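PDB 4OZK: putative bacteriocin from Brevibacillus laterosporus, which probably kills or inhibits competing bacteria as a broad-spectrum, leaderless class IId bacteriocin whose disulfide-stapled fold resembles that of human defensins. Local coordinates for residues Y26-Y30 / V39-T43; D15-H19 / E44-C49. All coordinates share one frame; numbering follows the deposited sequence.

Contact 1 of 2, residues Y26-Y30 / V39-T43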
loop_
_atom_site.group_PDB
_atom_site.type_symbol
_atom_site.label_atom_id
_atom_site.label_comp_id
_atom_site.label_asym_id
_atom_site.label_seq_id
_atom_site.Cartn_x
_atom_site.Cartn_y
_atom_site.Cartn_z
ATOM N N TYR A 26 -6.283 6.697 5.166
ATOM C CA TYR A 26 -5.860 5.720 4.166
ATOM C C TYR A 26 -4.351 5.511 4.227
ATOM O O TYR A 26 -3.596 6.374 4.704
ATOM C CB TYR A 26 -6.245 6.191 2.760
ATOM C CG TYR A 26 -5.473 7.418 2.313
ATOM C CD1 TYR A 26 -4.301 7.295 1.563
ATOM C CD2 TYR A 26 -5.917 8.701 2.650
ATOM C CE1 TYR A 26 -3.586 8.421 1.167
ATOM C CE2 TYR A 26 -5.218 9.830 2.254
ATOM C CZ TYR A 26 -4.057 9.685 1.514
ATOM O OH TYR A 26 -3.374 10.812 1.125
ATOM N N ARG A 27 -3.905 4.358 3.751
ATOM C CA ARG A 27 -2.484 4.140 3.534
ATOM C C ARG A 27 -2.313 3.261 2.319
ATOM O O ARG A 27 -3.286 2.671 1.822
ATOM C CB ARG A 27 -1.813 3.521 4.763
ATOM C CG ARG A 27 -2.298 2.129 5.128
ATOM C CD ARG A 27 -1.643 1.672 6.421
ATOM N NE ARG A 27 -2.035 0.305 6.764
ATOM C CZ ARG A 27 -1.774 -0.285 7.926
ATOM N NH1 ARG A 27 -1.120 0.372 8.874
ATOM N NH2 ARG A 27 -2.172 -1.532 8.141
ATOM N N HIS A 28 -1.077 3.170 1.841
ATOM C CA HIS A 28 -0.775 2.419 0.625
ATOM C C HIS A 28 -0.051 1.120 0.964
ATOM O O HIS A 28 0.960 1.138 1.671
ATOM C CB HIS A 28 0.099 3.267 -0.297
ATOM C CG HIS A 28 -0.595 4.481 -0.841
ATOM N ND1 HIS A 28 -1.959 4.666 -0.743
ATOM C CD2 HIS A 28 -0.113 5.561 -1.501
ATOM C CE1 HIS A 28 -2.287 5.812 -1.320
ATOM N NE2 HIS A 28 -1.187 6.374 -1.785
ATOM N N VAL A 29 -0.564 -0.006 0.474
ATOM C CA VAL A 29 0.098 -1.294 0.699
ATOM C C VAL A 29 1.006 -1.649 -0.475
ATOM O O VAL A 29 0.575 -1.677 -1.638
ATOM C CB VAL A 29 -0.905 -2.428 0.938
ATOM C CG1 VAL A 29 -0.159 -3.728 1.162
ATOM C CG2 VAL A 29 -1.778 -2.110 2.135
ATOM N N TYR A 30 2.271 -1.906 -0.163
ATOM C CA TYR A 30 3.269 -2.175 -1.188
ATOM C C TYR A 30 3.814 -3.588 -1.029
ATOM O O TYR A 30 4.185 -3.995 0.073
ATOM C CB TYR A 30 4.421 -1.172 -1.062
ATOM C CG TYR A 30 4.161 0.173 -1.706
ATOM C CD1 TYR A 30 4.544 0.414 -3.025
ATOM C CD2 TYR A 30 3.543 1.203 -0.998
ATOM C CE1 TYR A 30 4.320 1.641 -3.625
ATOM C CE2 TYR A 30 3.308 2.440 -1.594
ATOM C CZ TYR A 30 3.699 2.646 -2.906
ATOM O OH TYR A 30 3.478 3.864 -3.508
ATOM N N VAL A 39 5.839 -2.595 -5.438
ATOM C CA VAL A 39 4.673 -2.365 -6.277
ATOM C C VAL A 39 3.513 -1.967 -5.378
ATOM O O VAL A 39 3.307 -2.555 -4.310
ATOM C CB VAL A 39 4.339 -3.593 -7.175
ATOM C CG1 VAL A 39 5.442 -3.806 -8.209
ATOM C CG2 VAL A 39 4.188 -4.845 -6.342
ATOM N N TYR A 40 2.782 -0.940 -5.802
ATOM C CA TYR A 40 1.635 -0.418 -5.068
ATOM C C TYR A 40 0.474 -1.371 -5.345
ATOM O O TYR A 40 0.059 -1.513 -6.495
ATOM C CB TYR A 40 1.383 1.015 -5.562
ATOM C CG TYR A 40 0.191 1.771 -4.994
ATOM C CD1 TYR A 40 -0.551 1.287 -3.922
ATOM C CD2 TYR A 40 -0.195 2.978 -5.565
ATOM C CE1 TYR A 40 -1.658 1.990 -3.435
ATOM C CE2 TYR A 40 -1.284 3.685 -5.097
ATOM C CZ TYR A 40 -2.016 3.187 -4.039
ATOM O OH TYR A 40 -3.098 3.903 -3.583
ATOM N N CYS A 41 -0.019 -2.055 -4.301
ATOM C CA CYS A 41 -1.032 -3.121 -4.474
ATOM C C CYS A 41 -2.465 -2.711 -4.185
ATOM O O CYS A 41 -3.384 -3.060 -4.933
ATOM C CB CYS A 41 -0.725 -4.335 -3.591
ATOM S SG CYS A 41 0.817 -5.134 -3.948
ATOM N N ARG A 42 -2.658 -2.019 -3.063
ATOM C CA ARG A 42 -3.974 -1.511 -2.713
ATOM C C ARG A 42 -3.887 -0.279 -1.830
ATOM O O ARG A 42 -2.827 0.059 -1.280
ATOM C CB ARG A 42 -4.820 -2.584 -2.015
ATOM C CG ARG A 42 -4.380 -2.894 -0.586
ATOM C CD ARG A 42 -5.405 -3.767 0.121
ATOM N NE ARG A 42 -5.465 -5.105 -0.469
ATOM C CZ ARG A 42 -6.402 -6.009 -0.192
ATOM N NH1 ARG A 42 -7.370 -5.721 0.667
ATOM N NH2 ARG A 42 -6.372 -7.201 -0.778
ATOM N N THR A 43 -5.027 0.394 -1.717
ATOM C CA THR A 43 -5.196 1.462 -0.754
ATOM C C THR A 43 -5.985 0.854 0.386
ATOM O O THR A 43 -7.074 0.310 0.175
ATOM C CB THR A 43 -6.009 2.625 -1.339
ATOM O OG1 THR A 43 -5.407 3.079 -2.567
ATOM C CG2 THR A 43 -6.079 3.761 -0.334
#
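Y40 lays its ring against H28 and its CA and CB against the Y30 ring at a classic beta bulge, where the antiparallel strands 26-30 and 39-43 slip by one residue. C41 and R42 both face V29, which is held by two nearly straight backbone bonds: V29 N donates a hydrogen bond to R42 O at 2.9 Å, and C41 N donates one to V29 O at 2.8 Å. With Y40 CG anti to the backbone N (chi1 177°), the ring runs along its own strand toward T43 and across the H28 imidazole. Y40 CA stands over the face of the Y30 ring in a CH-pi contact, and Y40 CB lies 3.6 Å from Y30 CE1. Further out, CD1 passes V29 O near the plane of the Y40 ring, while CE1 and CZ cover the imidazole, giving a face-to-face stack with H28, centroids 4.4 Å apart and planes 30° from parallel. At the tip, Y40 OH sits over the imidazole face, offset toward its rim and 3.1 Å from H28 CE1. A hydrogen bond of 2.7 Å between Y40 OH and T43 OG1 fixes that end of the ring. On the other face of the sheet, R42 CG packs at 3.8 Å against V29 CB. The hairpin of strands 24-33 and 38-48 thus has an aromatic cluster on one face; C41 is disulfide-bonded to C2 of the N-terminal loop, and strand 24-33, central in the three-stranded antiparallel sheet, has strand 8-19 along its far edge, where H28 N bonds to T14 OG1.

Contact 2 of 2, residues D15-H19 / E44-C49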
loop_
_atom_site.group_PDB
_atom_site.type_symbol
_atom_site.label_atom_id
_atom_site.label_comp_id
_atom_site.label_asym_id
_atom_site.label_seq_id
_atom_site.Cartn_x
_atom_site.Cartn_y
_atom_site.Cartn_z
ATOM N N ASP A 15 2.400 4.873 6.168
ATOM C CA ASP A 15 1.608 5.167 7.345
ATOM C C ASP A 15 0.285 5.852 6.995
ATOM O O ASP A 15 0.169 6.538 5.971
ATOM C CB ASP A 15 2.421 5.998 8.334
ATOM C CG ASP A 15 3.456 5.170 9.061
ATOM O OD1 ASP A 15 3.285 3.928 9.135
ATOM O OD2 ASP A 15 4.437 5.762 9.559
ATOM N N TYR A 16 -0.717 5.644 7.844
ATOM C CA TYR A 16 -2.033 6.238 7.631
ATOM C C TYR A 16 -1.979 7.776 7.529
ATOM O O TYR A 16 -1.209 8.438 8.232
ATOM C CB TYR A 16 -2.988 5.814 8.752
ATOM C CG TYR A 16 -3.705 4.495 8.530
ATOM C CD1 TYR A 16 -4.583 4.335 7.459
ATOM C CD2 TYR A 16 -3.543 3.424 9.415
ATOM C CE1 TYR A 16 -5.271 3.138 7.251
ATOM C CE2 TYR A 16 -4.229 2.216 9.219
ATOM C CZ TYR A 16 -5.095 2.088 8.136
ATOM O OH TYR A 16 -5.789 0.912 7.926
ATOM N N GLN A 17 -2.784 8.329 6.627
ATOM C CA GLN A 17 -2.897 9.772 6.454
ATOM C C GLN A 17 -4.366 10.062 6.506
ATOM O O GLN A 17 -5.168 9.213 6.130
ATOM C CB GLN A 17 -2.404 10.195 5.065
ATOM C CG GLN A 17 -0.935 10.553 4.957
ATOM C CD GLN A 17 -0.582 10.982 3.547
ATOM O OE1 GLN A 17 -1.439 11.471 2.813
ATOM N NE2 GLN A 17 0.673 10.785 3.153
ATOM N N CYS A 18 -4.741 11.255 6.945
ATOM C CA CYS A 18 -6.147 11.634 6.878
ATOM C C CYS A 18 -6.488 12.158 5.484
ATOM O O CYS A 18 -5.763 12.996 4.926
ATOM C CB CYS A 18 -6.492 12.687 7.940
ATOM S SG CYS A 18 -8.268 13.081 7.997
ATOM N N HIS A 19 -7.574 11.648 4.908
ATOM C CA HIS A 19 -8.105 12.207 3.671
ATOM C C HIS A 19 -9.078 13.350 3.996
ATOM O O HIS A 19 -10.129 13.123 4.596
ATOM C CB HIS A 19 -8.806 11.124 2.842
ATOM C CG HIS A 19 -8.961 11.488 1.404
ATOM N ND1 HIS A 19 -9.860 12.441 0.973
ATOM C CD2 HIS A 19 -8.313 11.052 0.299
ATOM C CE1 HIS A 19 -9.768 12.565 -0.341
ATOM N NE2 HIS A 19 -8.836 11.733 -0.774
ATOM N N GLU A 44 -5.429 0.913 1.591
ATOM C CA GLU A 44 -6.153 0.444 2.763
ATOM C C GLU A 44 -6.813 1.623 3.471
ATOM O O GLU A 44 -6.163 2.633 3.755
ATOM C CB GLU A 44 -5.218 -0.315 3.711
ATOM C CG GLU A 44 -5.884 -0.770 4.993
ATOM C CD GLU A 44 -5.026 -1.738 5.788
ATOM O OE1 GLU A 44 -5.570 -2.352 6.744
ATOM O OE2 GLU A 44 -3.820 -1.881 5.457
ATOM N N TRP A 45 -8.109 1.503 3.745
ATOM C CA TRP A 45 -8.830 2.571 4.429
ATOM C C TRP A 45 -9.046 2.218 5.898
ATOM O O TRP A 45 -9.393 1.074 6.226
ATOM C CB TRP A 45 -10.149 2.874 3.704
ATOM C CG TRP A 45 -9.925 3.506 2.333
ATOM C CD1 TRP A 45 -9.803 2.859 1.124
ATOM C CD2 TRP A 45 -9.776 4.908 2.052
ATOM N NE1 TRP A 45 -9.587 3.779 0.116
ATOM C CE2 TRP A 45 -9.574 5.040 0.657
ATOM C CE3 TRP A 45 -9.803 6.063 2.851
ATOM C CZ2 TRP A 45 -9.397 6.301 0.037
ATOM C CZ3 TRP A 45 -9.622 7.317 2.236
ATOM C CH2 TRP A 45 -9.424 7.421 0.846
ATOM N N GLY A 46 -8.827 3.199 6.778
ATOM C CA GLY A 46 -8.868 2.972 8.210
ATOM C C GLY A 46 -10.002 3.703 8.890
ATOM O O GLY A 46 -11.112 3.777 8.347
ATOM N N SER A 47 -9.730 4.241 10.081
ATOM C CA SER A 47 -10.754 4.957 10.860
ATOM C C SER A 47 -10.977 6.412 10.415
ATOM O O SER A 47 -10.288 6.928 9.522
ATOM C CB SER A 47 -10.452 4.895 12.364
ATOM O OG SER A 47 -9.131 5.311 12.653
ATOM N N SER A 48 -11.948 7.066 11.045
ATOM C CA SER A 48 -12.343 8.419 10.658
ATOM C C SER A 48 -11.393 9.532 11.096
ATOM O O SER A 48 -10.551 9.344 11.983
ATOM C CB SER A 48 -13.742 8.718 11.177
ATOM O OG SER A 48 -14.657 7.803 10.605
ATOM N N CYS A 49 -11.555 10.695 10.463
ATOM C CA CYS A 49 -10.764 11.883 10.766
ATOM C C CYS A 49 -11.391 13.135 10.163
ATOM O O CYS A 49 -10.947 14.251 10.444
ATOM C CB CYS A 49 -9.331 11.716 10.260
ATOM S SG CYS A 49 -9.179 11.325 8.487
#
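A disulfide staple combined with side-chain packing joins the two outer strands of the three-stranded antiparallel sheet, 8-19 and 38-48, near the end of this defensin-like module that carries the C-terminus. Strand 24-33 lies between them in the sheet, so the segments 15-19 and 44-49 meet through side chains laid on side chains and on backbone, with the CA atoms of Y16 and G46 still 7.6 Å apart. Y16 does much of the bridging. Its ring reaches past M25 and R27 of the central strand, bringing CE1 to 3.6 Å from G46 N, while CZ lies 3.9 Å from G46 CA; G46, having no CB on the side toward Y16, lets the ring come in directly against the backbone. The hydroxyl lies beside the extended E44 chain, Y16 OH 3.4 Å from E44 CG; the carboxylate itself is turned 66° from the phenol plane and has the R27 side chain as its partner. A second bridge is aromatic: the six-membered ring of W45 meets H19 obliquely, with W45 CH2 at 3.8 Å from H19 CD2. Backbone N-H groups of L21 and E22 both bond to H19 ND1, fixing the rotation of the imidazole. Beyond the corner at S47 the chain reaches its last residue and is tied back covalently. A chi1 of -175° swings C18 SG away from the backbone N and out to C49 SG, 2.0 Å off, the disulfide torsion being 98°.

How the contacts relate
Both contacts belong to one three-stranded antiparallel sheet and share strand 38-48, their centres lying about 12 Å apart. Contact 1 pairs that strand directly with the central one, whereas contact 2 reaches across the central strand from one outer strand to the other. Y26 and R27 connect them. The salt bridge from R27 NE to E44 OE2, 3.1 Å long, links the two, and Y26 CB packs 3.6 Å from W45 CE3. On the strand 8-19 side, Y26 OH approaches Q17 OE1 to 2.7 Å, probably as a hydrogen bond. C41 ties the N-terminal loop, through C2, to the sheet at contact 1, while C18-C49 closes the C-terminal end at contact 2.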